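Local coordinates for ribonuclease VapC (PDB 5K8J) that acts as the toxin of the VapBC1 toxin-antitoxin pair, a PIN-domain ribonuclease that probably uses magnesium and is inhibited by its VapB partner, at the interface of chains C and A and the interface of chains A and B. Numbering follows the deposited sequence. Chains: chain A/B, Ribonuclease VapC; chain C, VapB family protein.

Contact 1: the interface of chains C and A. Residues chain C 62, 65-68; chain A 15, 54, 58, 61.
A:Arg58 extends from helix 49-65 of the toxin to the point where antitoxin helix 55-64 ends and the chain runs on without regular structure. Its NH1 donates to two backbone carbonyls, C:Leu62 O at 2.8 Å and C:Pro66 O at 3.2 Å, so one guanidinium nitrogen ties the last turn of the helix to the segment beyond it. Neither bond is ideal: NH1 is tilted from the carbonyl plane of C:Leu62 and stands well above that of C:Pro66. The arginine chain bends at chi3 (59°), which turns the flat group in between C:Leu62 and C:Arg67. C:Leu62 CD2 lies over one face of the guanidinium, and CB of the poorly ordered C:Arg67 is modelled over the other.

The packing is tightest beside the helix end. C:Leu62 and A:Val61 run antiparallel alongside each other, and C:Leu62 CD2 presses to 3.3 Å from A:Val61 CG2, closer than usual for methyl groups. The selenomethionine C:Met65, bent at chi3 (75°), brings its CE against the aliphatic part of A:Arg58, 3.7 Å from CG. Further along, C:Pro66 CB meets A:Leu54 CD2, the proline lying roughly perpendicular to the leucine side chain.

Contacts are looser at C:Arg67: its first carbons pass near the A:Asp15 carbonyl, while the position of the outer part of its side chain is uncertain. Backbone and proline atoms of this extended stretch also make contacts with the toxin. At its far end C:Pro68 lies across A:Asp15, the end of toxin helix 7-15, with CG 3.5 Å from the carboxylate OD1.

Contact 2: the interface of chains A and B. Residues chain A 71, 79, 93, 97; chain B 36, 39, 42-43.
With chi1 at 169°, B:Val39 points its CG1 branch away from its own backbone N and into chain A, where it meets the ring of A:Tyr79. The tyrosine has a trans chi1 of its own (-178°) and a chi2 of 91°, which present the flat of the ring rather than its rim. CG1 lies over the middle of that face, 3.7 Å from the ring centroid, in a CH-pi contact, with the valine side chain set nearly square to the tyrosine's.

The same methyl is enclosed on other sides by A:Val93 CG1 and by A:Met97 CG, the latter at 3.8 Å. The second branch, B:Val39 CG2, goes a different way and approaches CE1 and CZ of A:Phe71 at a slant, from the side on which A:Met97 CE lies, 3.6 Å from CE1. One valine thus fills a pocket lined by two aromatic rings, a valine and a selenomethionine, its two methyls sorted between the rings.

A:Met97 works in two directions. Its chain bends at the last torsion and lays CE over the centre of the A:Phe71 face, which would be expected to limit the ring's movement. The same CE meets B:Ile36 CD1 across the interface at 3.8 Å. On the other flank, the backbone NH of B:Gly43 lies at the edge of the tyrosine ring, and a water joins the chains: it is 2.6 Å from the phenol A:Tyr79 OH and 2.8 Å from B:Val39 O. An apolar core is thereby bordered by a polar bridge.

The patch belongs to the two-fold toxin dimer and has a twin with the chains exchanged. Helix 35-45 of chain B supplies the inserted valine; chain A receives it between helices 73-86 and 93-104, with A:Phe71 on the short connection ahead of the former.

Contact 1: the interface of chains C and A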
# COMPACT_ATOMS: atom_id res chain seq x y z
N LEU C 62 -12.80 -32.74 -18.74
CA LEU C 62 -13.30 -32.02 -19.91
C LEU C 62 -13.35 -32.92 -21.14
O LEU C 62 -14.29 -32.83 -21.94
CB LEU C 62 -12.41 -30.81 -20.18
CG LEU C 62 -12.53 -29.69 -19.13
CD1 LEU C 62 -11.47 -28.63 -19.35
CD2 LEU C 62 -13.92 -29.05 -19.15
N MSE C 65 -16.36 -35.10 -21.57
CA MSE C 65 -17.61 -34.39 -21.77
C MSE C 65 -17.73 -33.96 -23.22
O MSE C 65 -16.72 -33.73 -23.88
CB MSE C 65 -17.66 -33.16 -20.87
CG MSE C 65 -17.65 -33.50 -19.41
SE MSE C 65 -17.23 -31.91 -18.37
CE MSE C 65 -18.90 -31.00 -18.51
N PRO C 66 -18.96 -33.83 -23.72
CA PRO C 66 -19.15 -33.24 -25.04
C PRO C 66 -18.67 -31.80 -25.03
O PRO C 66 -18.60 -31.16 -23.99
CB PRO C 66 -20.67 -33.31 -25.26
CG PRO C 66 -21.17 -34.26 -24.23
CD PRO C 66 -20.25 -34.16 -23.08
N ARG C 67 -18.37 -31.28 -26.21
CA ARG C 67 -17.99 -29.88 -26.31
C ARG C 67 -18.97 -29.08 -27.15
O ARG C 67 -19.72 -29.65 -27.97
CB ARG C 67 -16.58 -29.75 -26.90
CG ARG C 67 -16.49 -30.07 -28.35
CD ARG C 67 -15.03 -30.11 -28.79
NE ARG C 67 -14.89 -30.80 -30.06
CZ ARG C 67 -13.76 -30.86 -30.76
NH1 ARG C 67 -12.66 -30.27 -30.31
NH2 ARG C 67 -13.72 -31.52 -31.91
N PRO C 68 -19.03 -27.78 -26.95
CA PRO C 68 -19.91 -26.93 -27.76
C PRO C 68 -19.55 -27.03 -29.23
O PRO C 68 -18.46 -27.45 -29.60
CB PRO C 68 -19.62 -25.52 -27.23
CG PRO C 68 -18.88 -25.71 -25.97
CD PRO C 68 -18.17 -26.98 -26.06
N ASP A 15 -14.39 -24.33 -24.39
CA ASP A 15 -15.11 -24.77 -25.58
C ASP A 15 -14.46 -25.96 -26.26
O ASP A 15 -14.97 -26.42 -27.29
CB ASP A 15 -15.28 -23.59 -26.53
CG ASP A 15 -16.26 -22.59 -26.01
OD1 ASP A 15 -16.98 -22.92 -25.02
OD2 ASP A 15 -16.32 -21.47 -26.54
N LEU A 54 -23.65 -26.91 -22.47
CA LEU A 54 -22.29 -27.46 -22.43
C LEU A 54 -21.29 -26.44 -21.93
O LEU A 54 -20.36 -26.78 -21.19
CB LEU A 54 -21.88 -27.98 -23.81
CG LEU A 54 -22.54 -29.30 -24.17
CD1 LEU A 54 -22.18 -29.62 -25.57
CD2 LEU A 54 -22.08 -30.41 -23.23
N ARG A 58 -19.00 -27.22 -18.55
CA ARG A 58 -17.54 -27.25 -18.70
C ARG A 58 -16.89 -26.10 -17.95
O ARG A 58 -15.84 -26.29 -17.32
CB ARG A 58 -17.18 -27.23 -20.19
CG ARG A 58 -17.70 -28.51 -20.91
CD ARG A 58 -17.57 -28.47 -22.42
NE ARG A 58 -16.17 -28.29 -22.73
CZ ARG A 58 -15.30 -29.28 -22.93
NH1 ARG A 58 -15.68 -30.55 -22.94
NH2 ARG A 58 -14.04 -28.96 -23.15
N VAL A 61 -16.74 -27.09 -14.21
CA VAL A 61 -15.62 -27.95 -13.83
C VAL A 61 -14.32 -27.15 -13.77
O VAL A 61 -13.53 -27.30 -12.84
CB VAL A 61 -15.50 -29.18 -14.76
CG1 VAL A 61 -16.78 -30.02 -14.72
CG2 VAL A 61 -15.22 -28.82 -16.17

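Contact 2: the interface of chains A and B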
# COMPACT_ATOMS: atom_id res chain seq x y z
N PHE A 71 -9.41 -9.26 -8.28
CA PHE A 71 -8.81 -8.00 -8.73
C PHE A 71 -8.87 -7.03 -7.57
O PHE A 71 -9.94 -6.58 -7.18
CB PHE A 71 -9.48 -7.44 -9.99
CG PHE A 71 -8.65 -6.38 -10.64
CD1 PHE A 71 -8.71 -5.07 -10.18
CD2 PHE A 71 -7.72 -6.70 -11.62
CE1 PHE A 71 -7.89 -4.10 -10.73
CE2 PHE A 71 -6.90 -5.75 -12.16
CZ PHE A 71 -6.99 -4.43 -11.71
N TYR A 79 -1.69 -1.75 -12.45
CA TYR A 79 -2.32 -1.11 -13.59
C TYR A 79 -1.90 0.35 -13.69
O TYR A 79 -1.60 0.84 -14.77
CB TYR A 79 -3.86 -1.23 -13.52
CG TYR A 79 -4.57 -0.63 -14.70
CD1 TYR A 79 -4.86 -1.40 -15.83
CD2 TYR A 79 -4.90 0.72 -14.74
CE1 TYR A 79 -5.46 -0.85 -16.94
CE2 TYR A 79 -5.51 1.28 -15.85
CZ TYR A 79 -5.79 0.47 -16.95
OH TYR A 79 -6.37 0.98 -18.09
N VAL A 93 -7.80 -2.05 -21.86
CA VAL A 93 -7.96 -2.03 -20.41
C VAL A 93 -8.01 -3.45 -19.83
O VAL A 93 -7.32 -3.75 -18.86
CB VAL A 93 -9.20 -1.21 -19.99
CG1 VAL A 93 -9.46 -1.35 -18.51
CG2 VAL A 93 -9.02 0.26 -20.38
N MSE A 97 -5.47 -5.14 -17.14
CA MSE A 97 -5.92 -5.58 -15.83
C MSE A 97 -5.43 -7.00 -15.55
O MSE A 97 -4.93 -7.27 -14.46
CB MSE A 97 -7.46 -5.52 -15.74
CG MSE A 97 -8.01 -4.10 -15.65
SE MSE A 97 -9.97 -4.15 -15.58
CE MSE A 97 -10.18 -4.73 -13.82
N ILE B 36 -13.17 -1.37 -10.20
CA ILE B 36 -13.30 -1.21 -11.65
C ILE B 36 -13.27 0.26 -12.02
O ILE B 36 -12.57 0.69 -12.93
CB ILE B 36 -14.58 -1.88 -12.18
CG1 ILE B 36 -14.69 -3.35 -11.77
CG2 ILE B 36 -14.67 -1.75 -13.69
CD1 ILE B 36 -13.50 -4.21 -12.15
N VAL B 39 -9.76 1.57 -11.80
CA VAL B 39 -9.02 1.27 -13.04
C VAL B 39 -9.33 2.30 -14.14
O VAL B 39 -8.42 2.83 -14.78
CB VAL B 39 -9.30 -0.17 -13.51
CG1 VAL B 39 -8.75 -0.40 -14.95
CG2 VAL B 39 -8.66 -1.14 -12.55
N GLU B 42 -7.70 5.64 -13.19
CA GLU B 42 -6.24 5.62 -13.32
C GLU B 42 -5.83 5.81 -14.77
O GLU B 42 -4.89 6.57 -15.06
CB GLU B 42 -5.66 4.30 -12.77
CG GLU B 42 -5.89 3.98 -11.27
CD GLU B 42 -4.95 4.72 -10.37
OE1 GLU B 42 -4.17 5.55 -10.88
OE2 GLU B 42 -4.98 4.46 -9.13
N GLY B 43 -6.52 5.14 -15.69
CA GLY B 43 -6.24 5.34 -17.10
C GLY B 43 -6.57 6.76 -17.55
O GLY B 43 -5.81 7.37 -18.31
O HOH W 1 -8.28 2.62 -17.57

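The C-alpha centres of contact 1 and contact 2 lie about 31 Å apart, and the two share no residue. Chain A takes part in both: contact 1 uses its helices 7-15 and 49-65 to hold the antitoxin, contact 2 its helices 73-86 and 93-104 to meet another toxin. The two-fold twin of contact 2 also brings in helix 35-45 of chain A, which directly precedes helix 49-65 in sequence. One toxin can therefore hold VapB and its toxin neighbour simultaneously, consistent with the deposited assembly of four VapC and four VapB chains.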